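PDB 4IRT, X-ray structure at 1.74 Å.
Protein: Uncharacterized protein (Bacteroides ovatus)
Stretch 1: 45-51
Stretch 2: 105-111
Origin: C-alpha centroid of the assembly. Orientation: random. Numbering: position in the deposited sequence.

Stretch 1 45-51: YLVLGKR
Stretch 2 (105-111) PGSLELG

Packing of a β-strand (45-51) against an irregular segment (105-111) of the same chain. Stretch 1 is extended throughout, its phi/psi running from -73/122 at Leu46 through -116/141 at Leu48 to -151/155 at Lys50. Stretch 2 has no regular helix or strand: Gly106 sits at 71/2, a positive phi that favours glycine, Ser107 returns to -80/141, Leu108 turns at -85/-10, and Glu109 and Leu110 extend again at -84/135 and -108/148. The two run in nearly opposite directions, 167° apart end to end, and register at Leu48 and Leu108, whose CA atoms lie 5.9 Å apart. No backbone-to-backbone hydrogen bond joins them; the contact, which buries 339 Å² in all, is mainly between side chains, with backbone atoms of Gly49, Gly106 and Leu108 also taking part.

Leu108 covers the most surface. Its CA-to-CB bond points toward the strand, and its m,t rotamer (chi1 -60°, chi2 180°) places Leu108 CD2 4.0 Å from Leu48 CB, 3.8 Å from Gly49 C and 4.0 Å from Lys50 CD. One methyl thus packs against a leucine, the strand backbone and the aliphatic part of a lysine. Gly49 has no side chain, and a CB there would point away from stretch 2.

The CA-to-CB bond of Leu48, next in area, also points toward stretch 2, and the rotamer is likewise m,t (chi1 -59°, chi2 -177°). Leu48 CD1 lies 3.9 Å from Leu110 CD2 and 3.5 Å from Leu108 O. The latter is a contact with a methyl, which cannot donate a conventional hydrogen bond, and this buried carbonyl has no hydrogen-bonding partner anywhere in the model. Leu110 (m,t; chi1 -62°, chi2 175°) extends the apolar row toward the start of the strand, where Leu110 CD1 lies 4.0 Å from Leu46 CD2 (t,p; chi1 162°, chi2 62°). These leucines are buried, and their pairing removes hydrocarbon from solvent.

Lys50 closes the other end with the one hydrogen bond between the stretches. Its chain follows p,t,m,t (72°, -169°, -71°, -165°), and Lys50 NZ donates to Gly106 O at 2.9 Å; NZ is also hydrogen-bonded elsewhere in the structure. An ideal CB on Gly106 would lie a tight 3.2 Å from Lys50 NZ. The CA-to-CB bonds of Leu108 and Leu110 point toward the strand, those of Ser107 and Glu109 away; within the segment, Glu109 N donates to Ser107 OG at 3.0 Å (152°), a local bond spanning the turn at Leu108.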

# COMPACT_ATOMS: atom_id res chain seq x y z
N TYR A 45 12.96 -17.30 2.86
CA TYR A 45 12.89 -17.40 1.42
C TYR A 45 11.63 -16.73 0.88
O TYR A 45 10.54 -16.86 1.44
CB TYR A 45 12.96 -18.85 0.94
CG TYR A 45 14.34 -19.45 1.00
CD1 TYR A 45 14.85 -19.94 2.19
CD2 TYR A 45 15.15 -19.52 -0.13
CE1 TYR A 45 16.12 -20.51 2.27
CE2 TYR A 45 16.43 -20.07 -0.06
CZ TYR A 45 16.90 -20.56 1.14
OH TYR A 45 18.16 -21.10 1.24
N LEU A 46 11.79 -16.06 -0.25
CA LEU A 46 10.68 -15.49 -0.98
C LEU A 46 9.96 -16.65 -1.63
O LEU A 46 10.58 -17.39 -2.41
CB LEU A 46 11.22 -14.55 -2.07
CG LEU A 46 10.30 -14.17 -3.21
CD1 LEU A 46 9.10 -13.42 -2.68
CD2 LEU A 46 11.03 -13.31 -4.21
N VAL A 47 8.68 -16.79 -1.33
CA VAL A 47 7.81 -17.77 -1.92
C VAL A 47 6.83 -17.02 -2.84
O VAL A 47 6.29 -15.98 -2.46
CB VAL A 47 7.02 -18.50 -0.82
CG1 VAL A 47 5.99 -19.44 -1.41
CG2 VAL A 47 7.98 -19.26 0.09
N LEU A 48 6.60 -17.57 -4.03
CA LEU A 48 5.53 -17.09 -4.93
C LEU A 48 4.51 -18.21 -5.10
O LEU A 48 4.88 -19.39 -5.17
CB LEU A 48 6.10 -16.69 -6.29
CG LEU A 48 7.17 -15.61 -6.34
CD1 LEU A 48 7.54 -15.32 -7.77
CD2 LEU A 48 6.71 -14.32 -5.66
N GLY A 49 3.24 -17.85 -5.14
CA GLY A 49 2.18 -18.81 -5.32
C GLY A 49 1.10 -18.32 -6.25
O GLY A 49 0.96 -17.13 -6.49
N LYS A 50 0.32 -19.26 -6.78
CA LYS A 50 -0.82 -18.92 -7.59
C LYS A 50 -1.90 -19.99 -7.49
O LYS A 50 -1.62 -21.16 -7.19
CB LYS A 50 -0.41 -18.74 -9.06
CG LYS A 50 -0.07 -20.02 -9.78
CD LYS A 50 0.59 -19.78 -11.14
CE LYS A 50 -0.40 -19.22 -12.15
NZ LYS A 50 0.07 -19.28 -13.57
N ARG A 51 -3.14 -19.56 -7.75
CA ARG A 51 -4.26 -20.43 -7.87
C ARG A 51 -5.23 -19.91 -8.92
O ARG A 51 -5.23 -18.71 -9.28
CB ARG A 51 -5.01 -20.54 -6.54
CG ARG A 51 -5.58 -19.23 -6.01
CD ARG A 51 -6.77 -19.42 -5.09
NE ARG A 51 -7.23 -18.14 -4.52
CZ ARG A 51 -8.39 -17.97 -3.87
NH1 ARG A 51 -9.23 -18.99 -3.71
NH2 ARG A 51 -8.71 -16.79 -3.34
N PRO A 105 5.40 -16.23 -19.13
CA PRO A 105 4.10 -15.77 -18.66
C PRO A 105 3.52 -16.71 -17.63
O PRO A 105 3.53 -17.92 -17.83
CB PRO A 105 3.24 -15.78 -19.92
CG PRO A 105 4.22 -15.49 -21.02
CD PRO A 105 5.49 -16.18 -20.60
N GLY A 106 3.07 -16.14 -16.51
CA GLY A 106 2.42 -16.90 -15.44
C GLY A 106 3.31 -17.81 -14.62
O GLY A 106 2.84 -18.49 -13.69
N SER A 107 4.61 -17.82 -14.91
CA SER A 107 5.52 -18.69 -14.18
C SER A 107 5.92 -18.12 -12.81
O SER A 107 6.17 -16.92 -12.65
CB SER A 107 6.78 -18.95 -15.00
OG SER A 107 7.71 -19.72 -14.26
N LEU A 108 6.01 -19.03 -11.84
CA LEU A 108 6.44 -18.68 -10.49
C LEU A 108 7.96 -18.69 -10.39
O LEU A 108 8.50 -18.23 -9.40
CB LEU A 108 5.86 -19.67 -9.47
CG LEU A 108 4.36 -19.78 -9.38
CD1 LEU A 108 4.00 -20.81 -8.32
CD2 LEU A 108 3.71 -18.43 -9.04
N GLU A 109 8.64 -19.19 -11.42
CA GLU A 109 10.09 -19.19 -11.45
C GLU A 109 10.60 -17.84 -11.95
O GLU A 109 10.09 -17.29 -12.93
CB GLU A 109 10.61 -20.27 -12.39
CG GLU A 109 10.21 -21.69 -12.03
CD GLU A 109 10.94 -22.66 -12.92
OE1 GLU A 109 12.20 -22.70 -12.89
OE2 GLU A 109 10.26 -23.33 -13.71
N LEU A 110 11.61 -17.35 -11.24
CA LEU A 110 12.21 -16.07 -11.48
C LEU A 110 13.60 -16.22 -12.10
O LEU A 110 14.30 -17.17 -11.83
CB LEU A 110 12.37 -15.35 -10.14
CG LEU A 110 11.08 -15.05 -9.36
CD1 LEU A 110 11.40 -14.45 -8.00
CD2 LEU A 110 10.26 -14.09 -10.21
N GLY A 111 13.98 -15.27 -12.93
CA GLY A 111 15.37 -15.15 -13.37
C GLY A 111 16.26 -14.45 -12.35
O GLY A 111 15.90 -14.30 -11.17